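Local coordinates for protein sesquisabinene B synthase 2 (Santalum album, PDB 6A2A) that probably cyclises farnesyl diphosphate to the sesquiterpene sesquisabinene B, as a magnesium- or manganese-dependent plant terpene synthase of the Tpsb subfamily, at residues S170-E175 / P214-T219; W338-A343 / P353-F358. All coordinates share one frame; numbering follows the deposited sequence.

Interaction 1 (S170-E175 / P214-T219); sequences SFLGWE and PLHWRT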
loop_
_atom_site.group_PDB
_atom_site.type_symbol
_atom_site.label_atom_id
_atom_site.label_comp_id
_atom_site.label_asym_id
_atom_site.label_seq_id
_atom_site.Cartn_x
_atom_site.Cartn_y
_atom_site.Cartn_z
ATOM N N SER A 170 -43.901 8.015 -6.125
ATOM C CA SER A 170 -44.292 8.748 -4.946
ATOM C C SER A 170 -43.065 9.195 -4.128
ATOM O O SER A 170 -43.129 10.262 -3.488
ATOM C CB SER A 170 -45.258 8.023 -4.090
ATOM O OG SER A 170 -44.668 6.951 -3.372
ATOM N N PHE A 171 -41.989 8.450 -4.271
ATOM C CA PHE A 171 -40.758 8.657 -3.457
ATOM C C PHE A 171 -39.942 9.811 -4.008
ATOM O O PHE A 171 -38.908 10.202 -3.391
ATOM C CB PHE A 171 -39.940 7.364 -3.334
ATOM C CG PHE A 171 -40.636 6.404 -2.432
ATOM C CD1 PHE A 171 -40.479 6.439 -1.058
ATOM C CD2 PHE A 171 -41.517 5.471 -2.970
ATOM C CE1 PHE A 171 -41.186 5.607 -0.231
ATOM C CE2 PHE A 171 -42.199 4.631 -2.123
ATOM C CZ PHE A 171 -42.065 4.693 -0.774
ATOM N N LEU A 172 -40.351 10.352 -5.132
ATOM C CA LEU A 172 -39.669 11.518 -5.713
ATOM C C LEU A 172 -40.347 12.816 -5.242
ATOM O O LEU A 172 -39.983 13.896 -5.689
ATOM C CB LEU A 172 -39.608 11.417 -7.237
ATOM C CG LEU A 172 -38.394 10.739 -7.850
ATOM C CD1 LEU A 172 -37.132 11.546 -7.626
ATOM C CD2 LEU A 172 -38.257 9.292 -7.367
ATOM N N GLY A 173 -41.305 12.689 -4.368
ATOM C CA GLY A 173 -42.077 13.803 -3.827
ATOM C C GLY A 173 -41.275 14.699 -2.877
ATOM O O GLY A 173 -40.223 14.330 -2.340
ATOM N N TRP A 174 -41.826 15.892 -2.695
ATOM C CA TRP A 174 -41.252 16.958 -1.815
ATOM C C TRP A 174 -42.188 17.247 -0.656
ATOM O O TRP A 174 -43.330 16.753 -0.548
ATOM C CB TRP A 174 -40.989 18.263 -2.600
ATOM C CG TRP A 174 -40.127 18.216 -3.808
ATOM C CD1 TRP A 174 -39.344 17.182 -4.275
ATOM C CD2 TRP A 174 -39.922 19.305 -4.708
ATOM N NE1 TRP A 174 -38.678 17.579 -5.389
ATOM C CE2 TRP A 174 -39.073 18.853 -5.716
ATOM C CE3 TRP A 174 -40.416 20.619 -4.779
ATOM C CZ2 TRP A 174 -38.625 19.677 -6.742
ATOM C CZ3 TRP A 174 -39.970 21.433 -5.792
ATOM C CH2 TRP A 174 -39.096 20.973 -6.760
ATOM N N GLU A 175 -41.729 18.042 0.322
ATOM C CA GLU A 175 -42.618 18.394 1.392
ATOM C C GLU A 175 -43.789 19.209 0.783
ATOM O O GLU A 175 -43.605 19.896 -0.221
ATOM C CB GLU A 175 -41.936 19.201 2.516
ATOM C CG GLU A 175 -40.926 18.440 3.357
ATOM C CD GLU A 175 -40.403 19.292 4.521
ATOM O OE1 GLU A 175 -39.708 20.271 4.251
ATOM O OE2 GLU A 175 -40.793 19.046 5.643
ATOM N N PRO A 214 -38.311 0.904 -1.896
ATOM C CA PRO A 214 -38.515 1.490 -3.213
ATOM C C PRO A 214 -37.219 1.653 -4.008
ATOM O O PRO A 214 -36.125 1.747 -3.431
ATOM C CB PRO A 214 -39.191 2.841 -2.954
ATOM C CG PRO A 214 -38.894 3.123 -1.521
ATOM C CD PRO A 214 -38.690 1.805 -0.807
ATOM N N LEU A 215 -37.289 1.684 -5.345
ATOM C CA LEU A 215 -36.169 1.810 -6.166
ATOM C C LEU A 215 -35.320 3.037 -5.771
ATOM O O LEU A 215 -34.088 2.983 -5.818
ATOM C CB LEU A 215 -36.626 1.921 -7.633
ATOM C CG LEU A 215 -35.530 2.076 -8.661
ATOM C CD1 LEU A 215 -34.591 0.911 -8.621
ATOM C CD2 LEU A 215 -36.091 2.212 -10.080
ATOM N N HIS A 216 -36.006 4.109 -5.426
ATOM C CA HIS A 216 -35.355 5.379 -5.119
ATOM C C HIS A 216 -34.438 5.209 -3.897
ATOM O O HIS A 216 -33.506 5.997 -3.752
ATOM C CB HIS A 216 -36.419 6.446 -4.840
ATOM C CG HIS A 216 -35.883 7.839 -4.748
ATOM N ND1 HIS A 216 -35.124 8.396 -5.743
ATOM C CD2 HIS A 216 -36.097 8.816 -3.830
ATOM C CE1 HIS A 216 -34.852 9.671 -5.425
ATOM N NE2 HIS A 216 -35.472 9.968 -4.301
ATOM N N TRP A 217 -34.750 4.274 -3.007
ATOM C CA TRP A 217 -33.996 4.074 -1.732
ATOM C C TRP A 217 -32.921 2.970 -1.867
ATOM O O TRP A 217 -32.198 2.702 -0.909
ATOM C CB TRP A 217 -34.993 3.762 -0.620
ATOM C CG TRP A 217 -35.827 4.933 -0.195
ATOM C CD1 TRP A 217 -35.881 6.169 -0.775
ATOM C CD2 TRP A 217 -36.736 4.956 0.900
ATOM N NE1 TRP A 217 -36.787 6.957 -0.123
ATOM C CE2 TRP A 217 -37.279 6.260 0.951
ATOM C CE3 TRP A 217 -37.104 4.045 1.881
ATOM C CZ2 TRP A 217 -38.191 6.612 1.915
ATOM C CZ3 TRP A 217 -37.977 4.416 2.860
ATOM C CH2 TRP A 217 -38.570 5.669 2.843
ATOM N N ARG A 218 -32.774 2.338 -3.014
ATOM C CA ARG A 218 -31.827 1.243 -3.185
ATOM C C ARG A 218 -30.524 1.754 -3.778
ATOM O O ARG A 218 -30.484 2.772 -4.498
ATOM C CB ARG A 218 -32.464 0.126 -4.045
ATOM C CG ARG A 218 -33.565 -0.628 -3.323
ATOM C CD ARG A 218 -34.251 -1.724 -4.194
ATOM N NE ARG A 218 -35.109 -2.563 -3.408
ATOM C CZ ARG A 218 -34.694 -3.612 -2.682
ATOM N NH1 ARG A 218 -33.400 -3.877 -2.565
ATOM N NH2 ARG A 218 -35.579 -4.336 -2.038
ATOM N N THR A 219 -29.478 0.988 -3.601
ATOM C CA THR A 219 -28.213 1.286 -4.185
ATOM C C THR A 219 -28.234 0.975 -5.665
ATOM O O THR A 219 -29.018 0.121 -6.147
ATOM C CB THR A 219 -27.020 0.544 -3.585
ATOM O OG1 THR A 219 -26.990 -0.823 -4.009
ATOM C CG2 THR A 219 -26.957 0.611 -2.063
HETATM O O HOH W 1 -38.235 9.478 -0.780
#
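F171 packs into an aromatic and proline cluster formed by P214, H216 and W217, a buried meeting of two interhelical loops. One loop joins helices 160-170 and 178-192. The other joins helices 201-212 and 220-232 and makes a short 3-10 turn at 215-217. The F171 ring lies against P214 with one face. P214 CG sits over the ring centre, 3.5 Å from the centroid and 5° off the normal, a close CH-pi contact. The same ring turns its edge to the face of W217, a T-shaped pair with planes at 72° and centroids 5.1 Å apart. P214 CG also lies over a W217 face, near the rim, so the proline fits in the corner between the two rings.

L172 extends the contact to H216. Its CD2 methyl stands over one face of the imidazole, 3.8 Å from the centroid. H216 CG is anti to the backbone N (chi1 -170°), which carries the ring past F171 CB to the leucine. H216 NE2 is hydrogen-bonded to N508 OD1 of helix 489-510, and N508 ND2 binds F171 O and G173 O.

One water joins the loops by polar bonds. It donates to F171 O at 2.8 Å and accepts from W217 NE1 at 3.0 Å. No direct hydrogen bond crosses between the segments. The contact is therefore mainly apolar and aromatic, while the water and N508 both serve the F171 carbonyl, N508 pairs with H216 NE2 and the water with W217 NE1.

Interaction 2 (W338-A343 / P353-F358); sequences WDISKA and PLLTMF
W338 and I340 face F358 and L355 where an irregular chain runs beside a helix, with CA atoms 7.7 Å apart for both W338-F358 and I340-L355. W338 has left the helical conformation with positive phi and ends helix 325-337 in a Schellman motif. The CD1-CE1 side of F358 comes in over one face of its indole. F358 CD1 sits over the centre of the indole, and CE1 approaches W338 NE1 to 3.4 Å. The five-membered ring of W338 and the phenyl ring are inclined at 44°, an oblique pairing. F358 CG is anti to its backbone N (chi1 -179°), which extends the ring from the helix toward the loop. W338 NE1 is hydrogen-bonded to N362 OD1, one turn further along the helix of F358.

I340 meets the phenyl ring on a face. Its CG2 methyl stands over the ring centre, 3.7 Å from the centroid and 7° off the normal, a CH-pi contact. The same methyl touches L355 CD2 at 3.8 Å. This is the turn between helices 325-337 and 348-372 of the metal-binding domain, in the all-helical class I terpene synthase fold. An Asx turn shapes it: D339 OD1 accepts from S341 N at 2.9 Å, and also from S341 OG. A type I beta turn from I340 to A343 follows.

Further along, A343 CB rests against L355 CD2 at 4.1 Å and reaches L354 CD2. At the other end, M357 CE touches W338 CZ3, while helix 377-400 packs on W338 through I377 and A381. The second subunit also borders this patch: its I377 packs on I340, its Y366 on L355 and its N362 on F358.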
loop_
_atom_site.group_PDB
_atom_site.type_symbol
_atom_site.label_atom_id
_atom_site.label_comp_id
_atom_site.label_asym_id
_atom_site.label_seq_id
_atom_site.Cartn_x
_atom_site.Cartn_y
_atom_site.Cartn_z
ATOM N N TRP A 338 -3.687 16.103 17.422
ATOM C CA TRP A 338 -2.865 15.521 16.320
ATOM C C TRP A 338 -1.400 15.342 16.742
ATOM O O TRP A 338 -0.465 15.674 16.012
ATOM C CB TRP A 338 -3.042 16.332 15.029
ATOM C CG TRP A 338 -3.046 15.482 13.804
ATOM C CD1 TRP A 338 -2.141 15.502 12.781
ATOM C CD2 TRP A 338 -3.972 14.418 13.519
ATOM N NE1 TRP A 338 -2.474 14.542 11.854
ATOM C CE2 TRP A 338 -3.597 13.876 12.272
ATOM C CE3 TRP A 338 -5.114 13.926 14.148
ATOM C CZ2 TRP A 338 -4.306 12.835 11.674
ATOM C CZ3 TRP A 338 -5.816 12.894 13.563
ATOM C CH2 TRP A 338 -5.412 12.364 12.341
ATOM N N ASP A 339 -1.222 14.731 17.912
ATOM C CA ASP A 339 0.063 14.637 18.548
ATOM C C ASP A 339 0.162 13.336 19.218
ATOM O O ASP A 339 -0.497 13.116 20.218
ATOM C CB ASP A 339 0.194 15.767 19.559
ATOM C CG ASP A 339 1.497 15.716 20.360
ATOM O OD1 ASP A 339 2.219 14.709 20.387
ATOM O OD2 ASP A 339 1.752 16.738 21.025
ATOM N N ILE A 340 0.966 12.436 18.647
ATOM C CA ILE A 340 0.999 11.052 19.080
ATOM C C ILE A 340 2.117 10.795 20.116
ATOM O O ILE A 340 2.426 9.639 20.381
ATOM C CB ILE A 340 1.160 10.111 17.881
ATOM C CG1 ILE A 340 2.368 10.486 17.010
ATOM C CG2 ILE A 340 -0.121 10.103 17.044
ATOM C CD1 ILE A 340 2.880 9.361 16.168
ATOM N N SER A 341 2.685 11.841 20.704
ATOM C CA SER A 341 3.742 11.691 21.757
ATOM C C SER A 341 3.376 10.673 22.831
ATOM O O SER A 341 4.239 9.929 23.255
ATOM C CB SER A 341 3.986 13.012 22.461
ATOM O OG SER A 341 4.451 13.938 21.531
ATOM N N LYS A 342 2.144 10.726 23.328
ATOM C CA LYS A 342 1.751 9.882 24.470
ATOM C C LYS A 342 1.132 8.562 24.024
ATOM O O LYS A 342 0.548 7.844 24.859
ATOM C CB LYS A 342 0.782 10.642 25.369
ATOM C CG LYS A 342 1.311 11.970 25.910
ATOM C CD LYS A 342 0.308 12.641 26.825
ATOM C CE LYS A 342 0.863 13.805 27.612
ATOM N NZ LYS A 342 -0.227 14.482 28.358
ATOM N N ALA A 343 1.209 8.228 22.716
ATOM C CA ALA A 343 0.522 7.059 22.242
ATOM C C ALA A 343 0.956 5.790 22.991
ATOM O O ALA A 343 0.150 4.892 23.248
ATOM C CB ALA A 343 0.714 6.908 20.737
ATOM N N PRO A 353 -5.157 0.751 16.552
ATOM C CA PRO A 353 -6.211 1.569 15.911
ATOM C C PRO A 353 -5.916 3.070 15.889
ATOM O O PRO A 353 -6.218 3.786 14.905
ATOM C CB PRO A 353 -7.446 1.277 16.770
ATOM C CG PRO A 353 -7.199 -0.140 17.287
ATOM C CD PRO A 353 -5.711 -0.132 17.557
ATOM N N LEU A 354 -5.426 3.612 16.976
ATOM C CA LEU A 354 -5.159 5.018 17.061
ATOM C C LEU A 354 -4.145 5.425 15.983
ATOM O O LEU A 354 -4.339 6.405 15.243
ATOM C CB LEU A 354 -4.619 5.387 18.441
ATOM C CG LEU A 354 -4.092 6.813 18.600
ATOM C CD1 LEU A 354 -5.197 7.809 18.435
ATOM C CD2 LEU A 354 -3.463 7.000 19.972
ATOM N N LEU A 355 -3.043 4.721 15.954
ATOM C CA LEU A 355 -1.972 5.129 15.078
ATOM C C LEU A 355 -2.334 4.815 13.622
ATOM O O LEU A 355 -1.860 5.512 12.691
ATOM C CB LEU A 355 -0.678 4.407 15.463
ATOM C CG LEU A 355 -0.036 4.896 16.765
ATOM C CD1 LEU A 355 1.152 4.019 17.154
ATOM C CD2 LEU A 355 0.362 6.356 16.664
ATOM N N THR A 356 -3.179 3.815 13.391
ATOM C CA THR A 356 -3.657 3.588 12.023
ATOM C C THR A 356 -4.583 4.720 11.569
ATOM O O THR A 356 -4.510 5.172 10.438
ATOM C CB THR A 356 -4.266 2.205 11.880
ATOM O OG1 THR A 356 -3.285 1.199 12.182
ATOM C CG2 THR A 356 -4.834 2.007 10.490
ATOM N N MET A 357 -5.481 5.179 12.437
ATOM C CA MET A 357 -6.287 6.339 12.156
ATOM C C MET A 357 -5.418 7.537 11.781
ATOM O O MET A 357 -5.671 8.216 10.799
ATOM C CB MET A 357 -7.174 6.702 13.358
ATOM C CG MET A 357 -7.863 8.073 13.213
ATOM S SD MET A 357 -8.330 8.706 14.836
ATOM C CE MET A 357 -6.718 9.178 15.483
ATOM N N PHE A 358 -4.361 7.777 12.575
ATOM C CA PHE A 358 -3.464 8.890 12.378
ATOM C C PHE A 358 -2.738 8.764 11.009
ATOM O O PHE A 358 -2.758 9.692 10.230
ATOM C CB PHE A 358 -2.483 8.906 13.561
ATOM C CG PHE A 358 -1.468 10.012 13.547
ATOM C CD1 PHE A 358 -1.844 11.285 13.886
ATOM C CD2 PHE A 358 -0.159 9.777 13.151
ATOM C CE1 PHE A 358 -0.926 12.317 13.896
ATOM C CE2 PHE A 358 0.754 10.814 13.173
ATOM C CZ PHE A 358 0.365 12.061 13.556
#

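Interaction 1 and interaction 2 lie on opposite sides of the chain's centre, with centres 42 Å apart and nearest atoms about 25 Å apart. They are in series along the chain and do not touch. Interaction 1 joins two interhelical loops, those after helices 160-170 and 201-212. Interaction 2 belongs to the metal-binding domain and borders the second subunit, which does not touch interaction 1. Interaction 2 does not form part of the metal site: the side chain of M357 is about 11 Å from that of D316, a magnesium ligand in this protein, although no magnesium is bound to this chain. Interaction 1 lies away from the annotated sites.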